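Local coordinates for protein kinase A regulatory subunit, putative (Trypanosoma cruzi, PDB 6FTF) that binds 7-cyano-7-deazainosine in its two cyclic nucleotide-binding domains and probably restrains the catalytic subunit of a cAMP-independent protein kinase A, at residues Ile204-Thr209 against His253-Lys258. Numbering follows the deposited sequence.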
loop_
_atom_site.group_PDB
_atom_site.type_symbol
_atom_site.label_atom_id
_atom_site.label_comp_id
_atom_site.label_asym_id
_atom_site.label_seq_id
_atom_site.Cartn_x
_atom_site.Cartn_y
_atom_site.Cartn_z
ATOM N N ILE A 204 12.211 -3.181 -1.248
ATOM C CA ILE A 204 13.023 -2.994 -0.055
ATOM C C ILE A 204 13.915 -4.214 0.045
ATOM O O ILE A 204 13.431 -5.350 -0.016
ATOM C CB ILE A 204 12.163 -2.837 1.205
ATOM C CG1 ILE A 204 11.096 -1.751 1.015
ATOM C CG2 ILE A 204 13.060 -2.548 2.386
ATOM C CD1 ILE A 204 10.111 -1.644 2.170
ATOM N N ILE A 205 15.211 -3.992 0.143
ATOM C CA ILE A 205 16.157 -5.101 0.149
ATOM C C ILE A 205 16.166 -5.764 1.523
ATOM O O ILE A 205 16.579 -5.163 2.518
ATOM C CB ILE A 205 17.557 -4.637 -0.265
ATOM C CG1 ILE A 205 17.491 -3.969 -1.642
ATOM C CG2 ILE A 205 18.518 -5.827 -0.273
ATOM C CD1 ILE A 205 18.776 -3.305 -2.058
ATOM N N MET A 206 15.758 -7.030 1.572
ATOM C CA MET A 206 15.805 -7.807 2.802
ATOM C C MET A 206 17.145 -8.492 2.990
ATOM O O MET A 206 17.580 -8.695 4.132
ATOM C CB MET A 206 14.678 -8.849 2.831
ATOM C CG MET A 206 13.293 -8.230 2.773
ATOM S SD MET A 206 11.935 -9.413 2.815
ATOM C CE MET A 206 11.947 -9.888 4.544
ATOM N N GLU A 207 17.809 -8.859 1.901
ATOM C CA GLU A 207 19.138 -9.439 1.959
ATOM C C GLU A 207 19.812 -9.207 0.618
ATOM O O GLU A 207 19.162 -9.286 -0.425
ATOM C CB GLU A 207 19.033 -10.945 2.200
ATOM C CG GLU A 207 20.326 -11.681 2.384
ATOM C CD GLU A 207 20.090 -13.181 2.409
ATOM O OE1 GLU A 207 19.202 -13.632 3.164
ATOM O OE2 GLU A 207 20.765 -13.902 1.647
ATOM N N GLY A 208 21.114 -8.961 0.650
ATOM C CA GLY A 208 21.929 -8.885 -0.551
ATOM C C GLY A 208 22.274 -7.470 -0.965
ATOM O O GLY A 208 21.980 -6.491 -0.273
ATOM N N THR A 209 22.927 -7.382 -2.124
ATOM C CA THR A 209 23.406 -6.122 -2.675
ATOM C C THR A 209 23.016 -6.003 -4.140
ATOM O O THR A 209 22.887 -6.998 -4.851
ATOM C CB THR A 209 24.934 -6.057 -2.510
ATOM O OG1 THR A 209 25.237 -6.162 -1.109
ATOM C CG2 THR A 209 25.536 -4.782 -3.040
ATOM N N HIS A 253 22.996 -12.955 -4.454
ATOM C CA HIS A 253 21.607 -13.334 -4.287
ATOM C C HIS A 253 20.919 -12.229 -3.497
ATOM O O HIS A 253 21.498 -11.668 -2.563
ATOM C CB HIS A 253 21.473 -14.663 -3.550
ATOM C CG HIS A 253 20.072 -15.183 -3.547
ATOM N ND1 HIS A 253 19.503 -15.799 -4.643
ATOM C CD2 HIS A 253 19.104 -15.128 -2.603
ATOM C CE1 HIS A 253 18.253 -16.120 -4.365
ATOM N NE2 HIS A 253 17.987 -15.730 -3.131
ATOM N N VAL A 254 19.705 -11.882 -3.909
ATOM C CA VAL A 254 18.956 -10.793 -3.299
ATOM C C VAL A 254 17.557 -11.272 -2.957
ATOM O O VAL A 254 16.912 -11.974 -3.741
ATOM C CB VAL A 254 18.889 -9.570 -4.232
ATOM C CG1 VAL A 254 17.856 -8.542 -3.745
ATOM C CG2 VAL A 254 20.251 -8.936 -4.374
ATOM N N ILE A 255 17.085 -10.897 -1.777
ATOM C CA ILE A 255 15.696 -11.094 -1.394
ATOM C C ILE A 255 15.097 -9.715 -1.189
ATOM O O ILE A 255 15.688 -8.895 -0.482
ATOM C CB ILE A 255 15.573 -11.930 -0.109
ATOM C CG1 ILE A 255 16.242 -13.295 -0.290
ATOM C CG2 ILE A 255 14.107 -12.098 0.286
ATOM C CD1 ILE A 255 16.260 -14.170 0.954
ATOM N N THR A 256 13.946 -9.471 -1.792
ATOM C CA THR A 256 13.255 -8.195 -1.666
ATOM C C THR A 256 11.844 -8.388 -1.133
ATOM O O THR A 256 11.218 -9.437 -1.318
ATOM C CB THR A 256 13.122 -7.444 -3.014
ATOM O OG1 THR A 256 12.259 -8.158 -3.905
ATOM C CG2 THR A 256 14.466 -7.229 -3.681
ATOM N N ALA A 257 11.357 -7.330 -0.487
ATOM C CA ALA A 257 9.935 -7.103 -0.293
ATOM C C ALA A 257 9.515 -6.082 -1.337
ATOM O O ALA A 257 10.217 -5.095 -1.554
ATOM C CB ALA A 257 9.629 -6.574 1.108
ATOM N N LYS A 258 8.382 -6.323 -1.975
ATOM C CA LYS A 258 7.952 -5.644 -3.191
ATOM C C LYS A 258 6.599 -4.982 -2.945
ATOM O O LYS A 258 5.670 -5.630 -2.439
ATOM C CB LYS A 258 7.833 -6.759 -4.255
ATOM C CG LYS A 258 7.421 -6.414 -5.658
ATOM C CD LYS A 258 7.491 -7.670 -6.517
ATOM C CE LYS A 258 7.180 -7.368 -7.978
ATOM N NZ LYS A 258 7.267 -8.580 -8.818
HETATM O O HOH W 1 22.524 -12.818 -0.214
#
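Ile255 O takes two backbone N-H groups at once, from Met206 N at 2.8 Å and from Glu207 N at a longer 3.2 Å, while Ile255 N donates to Glu207 O. This is a classic beta bulge. Next to it, Ile204 and Ala257 form a regular antiparallel hydrogen-bonded pair, Ile204 N lying 2.8 Å from Ala257 O. At the bulge the Met206 side chain is directed toward the opposite strand: CG stands beside its own backbone N (chi1 -61°), and an extended chi2 carries SD to 4.0 Å from Ala257 CB, where the short methyl meets the sulfur. In this beta-roll of a cyclic nucleotide-binding domain, the chain bends sharply at Met206, passing from one four-stranded antiparallel sheet to the other. A side chain on Gly208 would collide with His253 O and Val254 CG2 and, at its backbone angles (phi 103°), with the carbonyl oxygen before it. Past it, Val254 CG2 packs 3.3 Å from Thr209 O. On the solvent-exposed side, a water donates to both Glu207 OE2 and His253 O. Further out, Phe159 of helix 149-160 packs on Ile204 and Met206, and Thr256 OG1 bonds to Glu184 O on the neighbouring strand.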